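PDB 2VPZ: hypothetical membrane spanning protein from Thermus thermophilus, which probably serves as the quinol-oxidising membrane anchor of a polysulfide reductase complex, passing electrons from menaquinol to its partner subunits. Local coordinates for residues C[36-40]-C[41-45]; C[142-145]-C[146-150]; C[242-245]-C[246-249]. All blocks are in the same frame, centred on the assembly; numbering follows the deposited sequence.

Interaction 1 (C[36-40]-C[41-45]); sequences ALLHL and KGDAE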
loop_
_atom_site.group_PDB
_atom_site.type_symbol
_atom_site.label_atom_id
_atom_site.label_comp_id
_atom_site.label_asym_id
_atom_site.label_seq_id
_atom_site.Cartn_x
_atom_site.Cartn_y
_atom_site.Cartn_z
ATOM N N ALA C 36 39.076 -39.180 -15.176
ATOM C CA ALA C 36 39.620 -38.199 -16.140
ATOM C C ALA C 36 41.062 -37.744 -15.794
ATOM O O ALA C 36 41.957 -37.768 -16.643
ATOM C CB ALA C 36 38.676 -36.954 -16.250
ATOM N N LEU C 37 41.262 -37.328 -14.540
ATOM C CA LEU C 37 42.560 -36.907 -14.019
ATOM C C LEU C 37 43.587 -38.076 -14.036
ATOM O O LEU C 37 44.800 -37.846 -14.096
ATOM C CB LEU C 37 42.431 -36.330 -12.581
ATOM C CG LEU C 37 41.690 -34.990 -12.340
ATOM C CD1 LEU C 37 41.703 -34.610 -10.849
ATOM C CD2 LEU C 37 42.335 -33.870 -13.168
ATOM N N LEU C 38 43.101 -39.315 -13.958
ATOM C CA LEU C 38 43.959 -40.516 -13.984
ATOM C C LEU C 38 44.426 -40.768 -15.426
ATOM O O LEU C 38 45.614 -40.961 -15.675
ATOM C CB LEU C 38 43.277 -41.757 -13.374
ATOM C CG LEU C 38 43.227 -41.814 -11.830
ATOM C CD1 LEU C 38 42.287 -42.938 -11.356
ATOM C CD2 LEU C 38 44.645 -41.997 -11.251
ATOM N N HIS C 39 43.493 -40.768 -16.370
ATOM C CA HIS C 39 43.869 -40.922 -17.772
ATOM C C HIS C 39 44.878 -39.830 -18.138
ATOM O O HIS C 39 45.784 -40.059 -18.950
ATOM C CB HIS C 39 42.670 -40.822 -18.720
ATOM C CG HIS C 39 42.002 -42.096 -19.054
ATOM N ND1 HIS C 39 40.988 -42.611 -18.301
ATOM C CD2 HIS C 39 42.261 -42.998 -20.002
ATOM C CE1 HIS C 39 40.657 -43.792 -18.767
ATOM N NE2 HIS C 39 41.420 -44.049 -19.806
ATOM N N LEU C 40 44.727 -38.659 -17.533
ATOM C CA LEU C 40 45.602 -37.530 -17.822
ATOM C C LEU C 40 47.044 -37.658 -17.247
ATOM O O LEU C 40 47.981 -37.131 -17.837
ATOM C CB LEU C 40 44.898 -36.186 -17.477
ATOM C CG LEU C 40 44.405 -35.182 -18.578
ATOM C CD1 LEU C 40 44.120 -35.922 -19.896
ATOM C CD2 LEU C 40 43.155 -34.398 -18.092
ATOM N N LYS C 41 47.229 -38.341 -16.113
ATOM C CA LYS C 41 48.588 -38.578 -15.560
ATOM C C LYS C 41 49.159 -39.838 -16.243
ATOM O O LYS C 41 50.292 -40.230 -15.986
ATOM C CB LYS C 41 48.600 -38.883 -14.047
ATOM C CG LYS C 41 47.984 -37.863 -13.121
ATOM C CD LYS C 41 48.796 -36.562 -13.068
ATOM C CE LYS C 41 48.302 -35.577 -11.986
ATOM N NZ LYS C 41 49.415 -35.006 -11.138
ATOM N N GLY C 42 48.349 -40.485 -17.072
ATOM C CA GLY C 42 48.758 -41.722 -17.687
ATOM C C GLY C 42 48.896 -42.868 -16.671
ATOM O O GLY C 42 49.563 -43.880 -16.947
ATOM N N ASP C 43 48.291 -42.723 -15.486
ATOM C CA ASP C 43 48.334 -43.767 -14.426
ATOM C C ASP C 43 47.510 -45.023 -14.830
ATOM O O ASP C 43 46.468 -44.893 -15.492
ATOM C CB ASP C 43 47.868 -43.209 -13.044
ATOM C CG ASP C 43 47.853 -44.276 -11.924
ATOM O OD1 ASP C 43 46.945 -45.142 -11.956
ATOM O OD2 ASP C 43 48.738 -44.243 -11.031
ATOM N N ALA C 44 47.989 -46.213 -14.450
ATOM C CA ALA C 44 47.385 -47.527 -14.767
ATOM C C ALA C 44 45.941 -47.810 -14.284
ATOM O O ALA C 44 45.192 -48.580 -14.913
ATOM C CB ALA C 44 48.334 -48.679 -14.283
ATOM N N GLU C 45 45.559 -47.187 -13.171
ATOM C CA GLU C 45 44.226 -47.314 -12.558
ATOM C C GLU C 45 43.123 -46.557 -13.318
ATOM O O GLU C 45 41.947 -46.606 -12.954
ATOM C CB GLU C 45 44.216 -46.759 -11.131
ATOM C CG GLU C 45 45.289 -47.223 -10.180
ATOM C CD GLU C 45 44.736 -47.378 -8.770
ATOM O OE1 GLU C 45 43.801 -48.202 -8.622
ATOM O OE2 GLU C 45 45.210 -46.678 -7.848
#
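L38 and D43 meet through two different first torsions: L38 has CG beside its backbone N and anti to the carbonyl carbon (chi1 -78°), whereas CG of D43 is anti to N (chi1 178°). The two side chains consequently run side by side and point the same way, and L38 CD2 comes to 3.9 Å from D43 CB. The other methyl, L38 CD1, approaches the backbone of E45, at 4.0 Å from its O.

The backbone linking the two residues closes helix 16-41 with a Schellman motif. G42, with positive phi, is the C-prime residue. D43 N reaches back to L38 O at 3.2 Å, and G42 N makes a weak bond to H39 O. K41 N bonds to L37 O at 3.2 Å and more weakly to L38 O. The bent chain of K41 lies against the same turn, its CG 3.3 Å from L37 O.

D43 then begins the next structure: OD1 accepts from E45 N at 2.8 Å with a nearly straight N-H (160°), a capping bond just ahead of helix 46-65. E45 itself forms a salt bridge with R48 and a hydrogen bond to W171, which also touches L38. The chemistry implies a short turn, between two predicted membrane-spanning helices, whose N-H groups meet L37 O, L38 O and H39 O while D43 OD1 takes up E45 N and L38 supplies the apolar side.

Interaction 2 (C[142-145]-C[146-150]); sequences PLWN and GLMAG
M148 N donates to N145 O at 3.1 Å with an N-H...O angle of 161°, closing a type I beta turn from N145 to M148 at the entry to helix 148-166. Farther on, A149 N bonds to G146 O at 3.0 Å, so bonds between residues three apart continue into the helix.

The side chain of M148 folds back over this turn. Its CG lies beside its own backbone N, anti to the carbonyl carbon (chi1 -62°), and the chain bends again at chi2. CG thereby rests 3.7 Å from W144 CA, and the sulfur approaches the indole, with M148 SD 4.1 Å from W144 CD1. This is a Met-aromatic contact of oblique geometry: SD lies 61° off the normal of the five-membered ring, and the two side chains cross at about a right angle. The methyl turns away from the indole, M148 CE reaching 3.7 Å from L143 O, which also accepts a hydrogen bond from the Y190 hydroxyl.

N145 turns its CG between its backbone N and carbonyl carbon, which folds the amide over the first peptides of the turn, CG being 3.3 Å from G146 N. Replacing N145 by an alanine is likely to leave a gap beside G146 N and L147 N and to cost the packing against G146 of the second subunit.

Among its neighbours, the contact is buried where several elements converge: L143 packs on helix 196-205, W144 and A149 reach L135 and L133 of helix 117-136, and the second copy of this protein meets N145, L147 and A149.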
loop_
_atom_site.group_PDB
_atom_site.type_symbol
_atom_site.label_atom_id
_atom_site.label_comp_id
_atom_site.label_asym_id
_atom_site.label_seq_id
_atom_site.Cartn_x
_atom_site.Cartn_y
_atom_site.Cartn_z
ATOM N N PRO C 142 14.278 -19.437 0.942
ATOM C CA PRO C 142 15.391 -18.915 1.753
ATOM C C PRO C 142 16.609 -19.813 2.182
ATOM O O PRO C 142 17.695 -19.293 2.453
ATOM C CB PRO C 142 14.744 -18.289 2.986
ATOM C CG PRO C 142 13.290 -18.029 2.579
ATOM C CD PRO C 142 12.975 -19.122 1.537
ATOM N N LEU C 143 16.438 -21.124 2.298
ATOM C CA LEU C 143 17.568 -21.980 2.707
ATOM C C LEU C 143 18.521 -22.324 1.543
ATOM O O LEU C 143 19.703 -22.586 1.748
ATOM C CB LEU C 143 17.099 -23.271 3.445
ATOM C CG LEU C 143 16.182 -23.067 4.675
ATOM C CD1 LEU C 143 16.098 -24.351 5.536
ATOM C CD2 LEU C 143 16.691 -21.885 5.513
ATOM N N TRP C 144 18.020 -22.297 0.308
ATOM C CA TRP C 144 18.858 -22.606 -0.856
ATOM C C TRP C 144 19.600 -21.415 -1.400
ATOM O O TRP C 144 19.446 -21.045 -2.570
ATOM C CB TRP C 144 18.003 -23.247 -1.954
ATOM C CG TRP C 144 17.566 -24.606 -1.544
ATOM C CD1 TRP C 144 18.099 -25.370 -0.526
ATOM C CD2 TRP C 144 16.524 -25.402 -2.119
ATOM N NE1 TRP C 144 17.453 -26.577 -0.449
ATOM C CE2 TRP C 144 16.487 -26.627 -1.418
ATOM C CE3 TRP C 144 15.622 -25.204 -3.185
ATOM C CZ2 TRP C 144 15.554 -27.660 -1.734
ATOM C CZ3 TRP C 144 14.700 -26.220 -3.508
ATOM C CH2 TRP C 144 14.681 -27.432 -2.788
ATOM N N ASN C 145 20.430 -20.809 -0.565
ATOM C CA ASN C 145 21.169 -19.630 -0.997
ATOM C C ASN C 145 22.450 -19.990 -1.780
ATOM O O ASN C 145 22.706 -21.171 -2.077
ATOM C CB ASN C 145 21.464 -18.702 0.214
ATOM C CG ASN C 145 22.578 -19.213 1.124
ATOM O OD1 ASN C 145 22.858 -18.643 2.182
ATOM N ND2 ASN C 145 23.222 -20.305 0.704
ATOM N N GLY C 146 23.206 -18.954 -2.127
ATOM C CA GLY C 146 24.440 -19.109 -2.879
ATOM C C GLY C 146 25.429 -20.189 -2.457
ATOM O O GLY C 146 26.020 -20.823 -3.319
ATOM N N LEU C 147 25.601 -20.412 -1.154
ATOM C CA LEU C 147 26.516 -21.458 -0.625
ATOM C C LEU C 147 26.239 -22.891 -1.172
ATOM O O LEU C 147 27.116 -23.764 -1.132
ATOM C CB LEU C 147 26.538 -21.502 0.925
ATOM C CG LEU C 147 27.747 -21.147 1.803
ATOM C CD1 LEU C 147 27.529 -21.673 3.249
ATOM C CD2 LEU C 147 29.065 -21.730 1.235
ATOM N N MET C 148 25.003 -23.129 -1.632
ATOM C CA MET C 148 24.582 -24.425 -2.174
ATOM C C MET C 148 25.426 -24.722 -3.427
ATOM O O MET C 148 25.668 -25.888 -3.779
ATOM C CB MET C 148 23.087 -24.442 -2.545
ATOM C CG MET C 148 22.109 -24.225 -1.378
ATOM S SD MET C 148 22.224 -25.490 -0.095
ATOM C CE MET C 148 22.863 -24.520 1.306
ATOM N N ALA C 149 25.842 -23.660 -4.113
ATOM C CA ALA C 149 26.694 -23.787 -5.283
ATOM C C ALA C 149 28.157 -24.104 -4.830
ATOM O O ALA C 149 28.992 -24.472 -5.653
ATOM C CB ALA C 149 26.652 -22.504 -6.156
ATOM N N GLY C 150 28.443 -23.951 -3.538
ATOM C CA GLY C 150 29.752 -24.264 -3.000
ATOM C C GLY C 150 29.761 -25.588 -2.245
ATOM O O GLY C 150 30.692 -26.416 -2.367
#

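Interaction 3 (C[242-245]-C[246-249]); sequences LVLA and GQWQ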
loop_
_atom_site.group_PDB
_atom_site.type_symbol
_atom_site.label_atom_id
_atom_site.label_comp_id
_atom_site.label_asym_id
_atom_site.label_seq_id
_atom_site.Cartn_x
_atom_site.Cartn_y
_atom_site.Cartn_z
ATOM N N LEU C 242 19.805 -31.081 3.349
ATOM C CA LEU C 242 19.582 -29.768 2.748
ATOM C C LEU C 242 18.495 -29.843 1.664
ATOM O O LEU C 242 17.782 -28.865 1.433
ATOM C CB LEU C 242 20.877 -29.158 2.144
ATOM C CG LEU C 242 21.978 -28.646 3.093
ATOM C CD1 LEU C 242 23.343 -28.535 2.363
ATOM C CD2 LEU C 242 21.566 -27.290 3.719
ATOM N N VAL C 243 18.378 -30.993 1.005
ATOM C CA VAL C 243 17.380 -31.193 -0.056
ATOM C C VAL C 243 15.939 -31.318 0.508
ATOM O O VAL C 243 14.983 -30.775 -0.061
ATOM C CB VAL C 243 17.734 -32.455 -0.962
ATOM C CG1 VAL C 243 16.533 -32.856 -1.848
ATOM C CG2 VAL C 243 18.970 -32.147 -1.847
ATOM N N LEU C 244 15.791 -32.013 1.631
ATOM C CA LEU C 244 14.488 -32.188 2.276
ATOM C C LEU C 244 14.066 -30.957 3.104
ATOM O O LEU C 244 12.924 -30.526 3.040
ATOM C CB LEU C 244 14.493 -33.469 3.166
ATOM C CG LEU C 244 14.792 -34.769 2.394
ATOM C CD1 LEU C 244 15.123 -35.928 3.338
ATOM C CD2 LEU C 244 13.602 -35.130 1.478
ATOM N N ALA C 245 14.992 -30.365 3.849
ATOM C CA ALA C 245 14.691 -29.209 4.690
ATOM C C ALA C 245 14.584 -27.836 4.001
ATOM O O ALA C 245 14.052 -26.876 4.583
ATOM C CB ALA C 245 15.710 -29.105 5.861
ATOM N N GLY C 246 15.066 -27.717 2.773
ATOM C CA GLY C 246 15.032 -26.445 2.079
ATOM C C GLY C 246 13.825 -26.112 1.210
ATOM O O GLY C 246 13.776 -25.040 0.577
ATOM N N GLN C 247 12.849 -27.025 1.157
ATOM C CA GLN C 247 11.600 -26.881 0.354
ATOM C C GLN C 247 10.576 -26.086 1.157
ATOM O O GLN C 247 9.521 -26.589 1.525
ATOM C CB GLN C 247 10.999 -28.262 0.016
ATOM C CG GLN C 247 11.853 -29.080 -0.949
ATOM C CD GLN C 247 11.455 -30.565 -1.078
ATOM O OE1 GLN C 247 10.361 -30.910 -1.545
ATOM N NE2 GLN C 247 12.366 -31.455 -0.673
ATOM N N TRP C 248 10.897 -24.816 1.358
ATOM C CA TRP C 248 10.099 -23.915 2.195
ATOM C C TRP C 248 10.161 -22.509 1.558
ATOM O O TRP C 248 11.222 -22.064 1.139
ATOM C CB TRP C 248 10.757 -23.958 3.588
ATOM C CG TRP C 248 10.228 -23.036 4.663
ATOM C CD1 TRP C 248 8.985 -23.069 5.243
ATOM C CD2 TRP C 248 10.925 -21.932 5.292
ATOM N NE1 TRP C 248 8.874 -22.062 6.178
ATOM C CE2 TRP C 248 10.043 -21.354 6.233
ATOM C CE3 TRP C 248 12.215 -21.385 5.154
ATOM C CZ2 TRP C 248 10.398 -20.239 7.029
ATOM C CZ3 TRP C 248 12.581 -20.263 5.949
ATOM C CH2 TRP C 248 11.669 -19.715 6.873
ATOM N N GLN C 249 9.009 -21.826 1.486
ATOM C CA GLN C 249 8.862 -20.463 0.887
ATOM C C GLN C 249 8.947 -19.405 1.985
ATOM O O GLN C 249 9.370 -18.241 1.783
ATOM C CB GLN C 249 7.490 -20.301 0.305
ATOM C CG GLN C 249 6.963 -21.366 -0.581
ATOM C CD GLN C 249 7.157 -20.964 -2.004
ATOM O OE1 GLN C 249 6.412 -21.346 -2.904
ATOM N NE2 GLN C 249 8.179 -20.134 -2.219
#
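Q247 folds its side chain back onto V243 at the C-terminal end of helix 227-245, where an inverse gamma turn centred on Q247 leads the chain away. CG of Q247 sits beside its backbone N, anti to the carbonyl carbon (chi1 -68°), and the chain is extended beyond CG (chi2 167°). This shape carries the amide to the carbonyl of V243, where NE2 donates to V243 O at 2.8 Å. The bond is close to straight, with an N-H...O angle of 164°. V243 O lies nearly in the amide plane of Q247, although NE2 is tilted from the plane of the V243 carbonyl.

The side chain thus supplies a donor to a helix-end carbonyl, next to the weak backbone bond from G246 N to L242 O. The rotation of the amide is further defined by outside partners, since NE2 also bonds to W14 O, and OE1 accepts a weak bond from F13 N. After the gamma turn, which has a weak bond from W248 N to G246 O at 3.0 Å, the W248 ring stacks with H201. On the helix side, Q247 NE2 also passes close to the backbone of L244, 3.7 Å from its CA.

Interactions 2 and 3 are neighbours in space, with centres about 11 Å apart, although nearly a hundred residues separate them along the chain. They touch directly: W144 NE1 lies 3.0 Å from L242 O, a probable hydrogen bond, and L143 CD1 packs 3.4 Å from A245 O. Interaction 1 stands apart on the opposite side of the chain's centre, its own centre about 33 Å from that of interaction 2 and 38 Å from that of interaction 3. H21 and Y130, which bind quinones in this protein although none is bound to this chain here, lie closer to the pair: V243 is about 8 Å from H21 and A149 about 10 Å from Y130, side chain to side chain.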